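Local coordinates for putative MCP-type signal transduction protein (Campylobacter jejuni subsp. jejuni serotype O:2, PDB 4WY9) that probably senses chemical signals in the periplasm through a tandem-PAS chemoreceptor domain and passes them on to steer chemotaxis, ligand recognition being suggested to be indirect, at residues A[206-211]-A[257-262]; A[245-250]-A[267-272]. All blocks are in the same frame, centred on the assembly; numbering follows the deposited sequence.

Contact 1. Residues A[206-211]-A[257-262]. With ACT (acetate ion), chain B.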
ATOM      1  N   GLY A 206       1.440  19.665 -18.150  1.00 11.62           N
ATOM      2  CA  GLY A 206       2.523  18.749 -17.977  1.00 10.57           C
ATOM      3  C   GLY A 206       2.878  18.427 -16.559  1.00 10.72           C
ATOM      4  O   GLY A 206       3.875  17.740 -16.305  1.00 11.24           O
ATOM      5  N   GLU A 207       2.073  18.885 -15.599  1.00  8.41           N
ATOM      6  CA  GLU A 207       2.283  18.554 -14.199  1.00  8.87           C
ATOM      7  C   GLU A 207       2.284  17.038 -13.999  1.00  8.12           C
ATOM      8  O   GLU A 207       1.404  16.352 -14.511  1.00 10.85           O
ATOM      9  CB  GLU A 207       1.205  19.193 -13.332  1.00  9.41           C
ATOM     10  CG  GLU A 207       1.157  18.743 -11.898  1.00  9.10           C
ATOM     11  CD  GLU A 207       0.089  19.433 -11.086  1.00  9.10           C
ATOM     12  OE1 GLU A 207      -0.518  20.407 -11.592  1.00 10.79           O
ATOM     13  OE2 GLU A 207      -0.161  18.991  -9.926  1.00 10.46           O
ATOM     14  N   LEU A 208       3.259  16.523 -13.260  1.00  7.59           N
ATOM     15  CA  LEU A 208       3.323  15.111 -12.893  1.00  8.17           C
ATOM     16  C   LEU A 208       3.015  14.987 -11.421  1.00  7.80           C
ATOM     17  O   LEU A 208       3.607  15.702 -10.618  1.00  9.15           O
ATOM     18  CB  LEU A 208       4.684  14.506 -13.214  1.00  9.04           C
ATOM     19  CG  LEU A 208       5.152  14.639 -14.667  1.00  9.44           C
ATOM     20  CD1 LEU A 208       6.582  14.174 -14.796  1.00 11.90           C
ATOM     21  CD2 LEU A 208       4.251  13.889 -15.622  1.00 11.43           C
ATOM     22  N   ARG A 209       2.123  14.057 -11.064  1.00  6.76           N
ATOM     23  CA  ARG A 209       1.786  13.743  -9.692  1.00  6.60           C
ATOM     24  C   ARG A 209       2.112  12.287  -9.443  1.00  7.17           C
ATOM     25  O   ARG A 209       1.585  11.409 -10.140  1.00  8.34           O
ATOM     26  CB  ARG A 209       0.329  14.065  -9.408  1.00  8.04           C
ATOM     27  CG  ARG A 209       0.015  15.541  -9.503  1.00  7.33           C
ATOM     28  CD  ARG A 209      -1.448  15.863  -9.499  1.00  7.98           C
ATOM     29  NE  ARG A 209      -2.062  15.610 -10.777  1.00  8.24           N
ATOM     30  CZ  ARG A 209      -3.376  15.648 -11.012  1.00  8.45           C
ATOM     31  NH1 ARG A 209      -4.217  15.829 -10.017  1.00  8.33           N
ATOM     32  NH2 ARG A 209      -3.832  15.435 -12.236  1.00 11.02           N
ATOM     33  N   VAL A 210       3.004  12.027  -8.497  1.00  6.59           N
ATOM     34  CA  VAL A 210       3.653  10.744  -8.318  1.00  6.41           C
ATOM     35  C   VAL A 210       3.650  10.344  -6.865  1.00  5.62           C
ATOM     36  O   VAL A 210       3.933  11.150  -5.973  1.00  7.02           O
ATOM     37  CB  VAL A 210       5.099  10.785  -8.851  1.00  6.42           C
ATOM     38  CG1 VAL A 210       5.802   9.460  -8.684  1.00  9.37           C
ATOM     39  CG2 VAL A 210       5.148  11.263 -10.310  1.00  8.75           C
ATOM     40  N   LEU A 211       3.320   9.071  -6.593  1.00  5.74           N
ATOM     41  CA  LEU A 211       3.485   8.461  -5.270  1.00  5.68           C
ATOM     42  C   LEU A 211       4.555   7.393  -5.391  1.00  6.16           C
ATOM     43  O   LEU A 211       4.438   6.528  -6.249  1.00  7.82           O
ATOM     44  CB  LEU A 211       2.198   7.873  -4.737  1.00  6.10           C
ATOM     45  CG  LEU A 211       2.267   7.144  -3.411  1.00  7.17           C
ATOM     46  CD1 LEU A 211       2.616   8.082  -2.271  1.00  8.20           C
ATOM     47  CD2 LEU A 211       0.967   6.412  -3.114  1.00  8.18           C
ATOM     48  N   TYR A 257      14.341  20.303 -11.161  1.00  9.69           N
ATOM     49  CA  TYR A 257      14.231  18.888 -11.488  1.00  8.22           C
ATOM     50  C   TYR A 257      14.004  18.694 -12.968  1.00  9.95           C
ATOM     51  O   TYR A 257      13.134  19.300 -13.537  1.00 11.85           O
ATOM     52  CB  TYR A 257      13.042  18.293 -10.705  1.00  8.71           C
ATOM     53  CG  TYR A 257      12.726  16.835 -10.980  1.00  8.46           C
ATOM     54  CD1 TYR A 257      13.510  15.826 -10.449  1.00  8.86           C
ATOM     55  CD2 TYR A 257      11.617  16.477 -11.748  1.00  8.24           C
ATOM     56  CE1 TYR A 257      13.222  14.510 -10.680  1.00  8.56           C
ATOM     57  CE2 TYR A 257      11.318  15.140 -11.980  1.00  7.96           C
ATOM     58  CZ  TYR A 257      12.134  14.170 -11.458  1.00  7.11           C
ATOM     59  OH  TYR A 257      11.872  12.847 -11.701  1.00  9.17           O
ATOM     60  N   ILE A 258      14.770  17.797 -13.578  0.51  9.11           N
ATOM     61  CA  ILE A 258      14.566  17.436 -14.964  0.51  9.46           C
ATOM     62  C   ILE A 258      13.846  16.095 -15.005  0.51  9.24           C
ATOM     63  O   ILE A 258      14.408  15.085 -14.585  0.51 10.99           O
ATOM     64  CB  ILE A 258      15.872  17.371 -15.763  0.51 10.98           C
ATOM     65  CG1 ILE A 258      16.555  18.741 -15.739  0.51 12.46           C
ATOM     66  CG2 ILE A 258      15.591  16.900 -17.172  0.51 12.98           C
ATOM     67  CD1 ILE A 258      17.853  18.764 -16.480  0.51 13.06           C
ATOM     68  N   ALA A 259      12.606  16.116 -15.480  1.00  9.09           N
ATOM     69  CA  ALA A 259      11.729  14.950 -15.412  1.00  9.22           C
ATOM     70  C   ALA A 259      12.079  13.909 -16.462  1.00 10.25           C
ATOM     71  O   ALA A 259      12.850  14.173 -17.373  1.00 12.10           O
ATOM     72  CB  ALA A 259      10.292  15.374 -15.574  1.00 10.68           C
ATOM     73  N   SER A 260      11.505  12.714 -16.317  1.00 10.34           N
ATOM     74  CA  SER A 260      11.802  11.611 -17.208  1.00 12.94           C
ATOM     75  C   SER A 260      11.357  11.896 -18.640  1.00 15.69           C
ATOM     76  O   SER A 260      11.871  11.283 -19.583  1.00 20.05           O
ATOM     77  CB  SER A 260      11.118  10.324 -16.704  1.00 14.30           C
ATOM     78  OG  SER A 260       9.717  10.461 -16.713  1.00 16.25           O
ATOM     79  N   ASP A 261      10.358  12.759 -18.811  1.00 16.82           N
ATOM     80  CA  ASP A 261       9.906  13.167 -20.163  1.00 18.53           C
ATOM     81  C   ASP A 261      10.770  14.307 -20.728  1.00 17.56           C
ATOM     82  O   ASP A 261      10.438  14.844 -21.781  1.00 19.27           O
ATOM     83  CB  ASP A 261       8.415  13.619 -20.144  1.00 19.18           C
ATOM     84  CG  ASP A 261       8.101  14.701 -19.113  1.00 19.58           C
ATOM     85  OD1 ASP A 261       9.001  15.452 -18.727  1.00 17.03           O
ATOM     86  OD2 ASP A 261       6.849  14.841 -18.719  1.00 18.27           O
ATOM     87  N   GLY A 262      11.832  14.709 -20.002  1.00 15.32           N
ATOM     88  CA  GLY A 262      12.736  15.747 -20.442  1.00 15.77           C
ATOM     89  C   GLY A 262      12.419  17.149 -19.969  1.00 14.82           C
ATOM     90  O   GLY A 262      13.228  18.069 -20.200  1.00 17.65           O
TER
HETATM   91  C   ACT B 401       9.178  11.868 -13.548  1.00 10.17           C
HETATM   92  O   ACT B 401       8.627  11.248 -14.503  1.00 11.61           O
HETATM   93  OXT ACT B 401      10.323  12.363 -13.752  1.00  9.46           O
HETATM   94  CH3 ACT B 401       8.522  11.965 -12.216  1.00 10.85           C
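L208 reaches across to the turn after strand 253-258 with one methyl, CD1, which lies 4.0 Å from A259 CB and 4.0 Å from D261 OD2. Its rotation, with CG beside the backbone N (chi1 -56°), carries CD1 over to A259 and a bound acetate. Leucine suits these apolar contacts, D261 being merely brushed; no direct hydrogen bond joins the two segments. The tight part surrounds the acetate, probably from the crystallisation liquor. Y257 OH donates to acetate OXT over 2.6 Å, near the ring plane, and has a weak bond with N235; S260 N gives OXT a second bond of 2.8 Å. S260 OG holds acetate O at 2.6 Å; H221 also bonds the ion. The apolar wall comes from L208 CD1, 3.6 Å from acetate O, and V210 CG2, 3.9 Å from acetate CH3. This crystal's acetate sits in what is probably the second PAS-like module, whose five-stranded antiparallel sheet has the PAS strand order 2-1-5-4-3. On the exposed side, A259-G262 forms a type I turn, closed by G262 N to A259 O; at phi 93°, psi -8° a CB would jam against the preceding carbonyl, hence glycine. There D261 OD1 accepts a bond from D263 N.

Contact 2. Residues A[245-250]-A[267-272]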
ATOM      1  N   LYS A 245      17.783  12.480  -3.740  1.00 16.83           N
ATOM      2  CA  LYS A 245      18.420  12.479  -2.433  1.00 19.50           C
ATOM      3  C   LYS A 245      17.402  12.816  -1.334  1.00 18.91           C
ATOM      4  O   LYS A 245      17.393  12.182  -0.282  1.00 19.08           O
ATOM      5  CB  LYS A 245      19.596  13.470  -2.381  1.00 25.88           C
ATOM      6  CG  LYS A 245      20.928  12.861  -2.683  1.00 34.84           C
ATOM      7  CD  LYS A 245      22.021  13.413  -1.797  1.00 41.37           C
ATOM      8  CE  LYS A 245      22.226  14.899  -2.026  1.00 47.68           C
ATOM      9  NZ  LYS A 245      23.494  15.373  -1.384  1.00 50.21           N
ATOM     10  N   ALA A 246      16.546  13.796  -1.592  1.00 17.52           N
ATOM     11  CA  ALA A 246      15.506  14.153  -0.632  1.00 17.98           C
ATOM     12  C   ALA A 246      14.560  13.002  -0.360  1.00 18.76           C
ATOM     13  O   ALA A 246      14.182  12.733   0.780  1.00 18.14           O
ATOM     14  CB  ALA A 246      14.712  15.382  -1.121  1.00 20.31           C
ATOM     15  N   ILE A 247      14.170  12.311  -1.435  1.00 15.13           N
ATOM     16  CA  ILE A 247      13.307  11.147  -1.293  1.00 16.08           C
ATOM     17  C   ILE A 247      13.984  10.084  -0.477  1.00 16.84           C
ATOM     18  O   ILE A 247      13.390   9.538   0.446  1.00 17.18           O
ATOM     19  CB  ILE A 247      12.872  10.604  -2.668  1.00 12.82           C
ATOM     20  CG1 ILE A 247      11.983  11.602  -3.394  1.00 13.72           C
ATOM     21  CG2 ILE A 247      12.163   9.276  -2.524  1.00 15.00           C
ATOM     22  CD1 ILE A 247      11.809  11.341  -4.890  1.00 12.64           C
ATOM     23  N   SER A 248      15.246   9.789  -0.809  0.51 16.97           N
ATOM     24  CA  SER A 248      15.980   8.711  -0.149  0.51 18.09           C
ATOM     25  C   SER A 248      16.125   8.976   1.346  0.51 20.72           C
ATOM     26  O   SER A 248      16.137   8.046   2.168  0.51 22.27           O
ATOM     27  CB  SER A 248      17.365   8.544  -0.812  0.51 18.92           C
ATOM     28  OG  SER A 248      17.236   8.197  -2.185  0.51 19.25           O
ATOM     29  N   GLU A 249      16.225  10.247   1.698  1.00 19.49           N
ATOM     30  CA  GLU A 249      16.422  10.668   3.069  1.00 21.04           C
ATOM     31  C   GLU A 249      15.141  10.979   3.830  1.00 18.73           C
ATOM     32  O   GLU A 249      15.179  11.286   5.025  1.00 20.78           O
ATOM     33  CB  GLU A 249      17.346  11.870   3.076  1.00 21.15           C
ATOM     34  CG  GLU A 249      18.748  11.553   2.579  1.00 27.69           C
ATOM     35  CD  GLU A 249      19.578  12.788   2.307  1.00 27.30           C
ATOM     36  OE1 GLU A 249      19.091  13.898   2.504  1.00 33.00           O
ATOM     37  OE2 GLU A 249      20.714  12.645   1.827  1.00 33.83           O
ATOM     38  N   GLY A 250      14.001  10.859   3.159  1.00 18.05           N
ATOM     39  CA  GLY A 250      12.741  11.101   3.812  1.00 18.59           C
ATOM     40  C   GLY A 250      12.502  12.553   4.170  1.00 18.41           C
ATOM     41  O   GLY A 250      11.868  12.861   5.178  1.00 19.74           O
ATOM     42  N   ALA A 267      10.019  20.891  -8.776  1.00  9.43           N
ATOM     43  CA  ALA A 267       9.467  19.673  -8.167  1.00 10.39           C
ATOM     44  C   ALA A 267       9.414  19.818  -6.680  1.00 10.53           C
ATOM     45  O   ALA A 267      10.424  20.182  -6.069  1.00 15.81           O
ATOM     46  CB  ALA A 267      10.282  18.449  -8.530  1.00 12.96           C
ATOM     47  N   ALA A 268       8.290  19.464  -6.077  1.00  7.15           N
ATOM     48  CA  ALA A 268       8.197  19.401  -4.645  1.00  7.31           C
ATOM     49  C   ALA A 268       8.100  17.964  -4.178  1.00  6.97           C
ATOM     50  O   ALA A 268       7.470  17.121  -4.845  1.00  7.12           O
ATOM     51  CB  ALA A 268       7.019  20.182  -4.130  1.00  9.60           C
ATOM     52  N   ILE A 269       8.696  17.698  -3.026  1.00  6.82           N
ATOM     53  CA  ILE A 269       8.629  16.410  -2.349  1.00  7.99           C
ATOM     54  C   ILE A 269       8.030  16.622  -0.984  1.00  7.79           C
ATOM     55  O   ILE A 269       8.447  17.526  -0.262  1.00  8.25           O
ATOM     56  CB  ILE A 269      10.031  15.744  -2.181  1.00 10.92           C
ATOM     57  CG1 ILE A 269      10.660  15.497  -3.540  1.00 14.92           C
ATOM     58  CG2 ILE A 269       9.996  14.473  -1.365  1.00 14.31           C
ATOM     59  CD1 ILE A 269       9.943  14.555  -4.329  1.00 16.97           C
ATOM     60  N   ASN A 270       7.079  15.770  -0.608  1.00  8.17           N
ATOM     61  CA  ASN A 270       6.655  15.689   0.775  1.00  7.45           C
ATOM     62  C   ASN A 270       6.769  14.224   1.187  1.00  7.89           C
ATOM     63  O   ASN A 270       6.093  13.351   0.612  1.00  8.97           O
ATOM     64  CB  ASN A 270       5.239  16.226   0.984  1.00  8.60           C
ATOM     65  CG  ASN A 270       4.876  16.319   2.425  1.00  9.80           C
ATOM     66  OD1 ASN A 270       4.689  15.306   3.092  1.00 11.30           O
ATOM     67  ND2 ASN A 270       4.825  17.531   2.956  1.00 11.37           N
ATOM     68  N   SER A 271       7.658  13.961   2.116  1.00  9.31           N
ATOM     69  CA  SER A 271       7.960  12.645   2.606  1.00  9.53           C
ATOM     70  C   SER A 271       7.216  12.344   3.870  1.00 10.90           C
ATOM     71  O   SER A 271       7.096  13.194   4.753  1.00 13.42           O
ATOM     72  CB  SER A 271       9.470  12.489   2.833  1.00 11.00           C
ATOM     73  OG  SER A 271      10.175  12.545   1.626  1.00 12.09           O
ATOM     74  N   PHE A 272       6.752  11.096   4.016  1.00 11.73           N
ATOM     75  CA  PHE A 272       6.052  10.676   5.201  1.00 12.31           C
ATOM     76  C   PHE A 272       6.345   9.218   5.544  1.00 12.46           C
ATOM     77  O   PHE A 272       6.667   8.426   4.666  1.00 13.23           O
ATOM     78  CB  PHE A 272       4.552  10.921   5.093  1.00 13.45           C
ATOM     79  CG  PHE A 272       3.888  10.201   3.930  1.00 13.90           C
ATOM     80  CD1 PHE A 272       3.877  10.751   2.643  1.00 14.97           C
ATOM     81  CD2 PHE A 272       3.214   9.007   4.124  1.00 15.68           C
ATOM     82  CE1 PHE A 272       3.264  10.092   1.606  1.00 15.72           C
ATOM     83  CE2 PHE A 272       2.572   8.367   3.066  1.00 14.68           C
ATOM     84  CZ  PHE A 272       2.581   8.940   1.808  1.00 14.82           C
TER
HETATM   85  O   HOH W   1      10.860   9.919   1.139  1.00 17.57           O
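I269, S271 and I247 carry most of this contact, in which the last turn of helix 241-249 lies against strand 264-274. I269 points from the strand toward the helix, and its CD1 sits 3.7 Å from I247 CG1 and 3.8 Å from I247 CD1. The two side chains cross at about a right angle, and the I247 CG1 methylene also lies 4.0 Å from I269 CG2. Beta-branched isoleucine suits the strand, and in both residues CG1 is anti to the carbonyl carbon, which in I247 brings the longer branch against I269. The A246 methyl faces the sheet, its small size letting the helix lie near.

S271, two residues further along the strand, meets the end of the helix. Its CB packs 3.3 Å from G250 C, a close approach to the backbone itself. G250, the first residue to leave helical angles, completes a Schellman motif, and its positive phi (69°) is one that glycine adopts readily. A serine fits here because its small CB allows that approach and its hydroxyl has polar partners: S271 OG bonds to K251 O and accepts a bond of 2.8 Å from a water. That water also donates to I247 O at 2.7 Å, linking strand to helix where no direct hydrogen bond does.

I269 and S271 also touch strand 277-286, and A246 rests on F255 of strand 253-258, so helix 241-249 packs across one face of the sheet. The alternate residues A268, N270 and F272 turn to the other face, where the long helix 8-51 lies.

From the N terminus, the long helix 8-51 and the seven-stranded sheet of the other half come earlier in the chain. The chain then enters 206-211, runs on to helix 241-249, turns into strand 253-258 and reaches 257-262, where contact 1 closes a loop of 45 intervening residues. Contact 2 opens inside that loop at 245-250 and closes beyond it at 267-272, across only 16 residues, so the two contacts cross rather than nest. Their centres lie about 14 Å apart. They meet through the sheet: Y257 CB packs 3.5 Å from A267 CB on neighbouring strands, and L211 CD1 approaches F272 CZ. Contact 1 links the lead-in to strand 209-213 with the turn after edge strand 253-258, contact 2 the helix with the sheet.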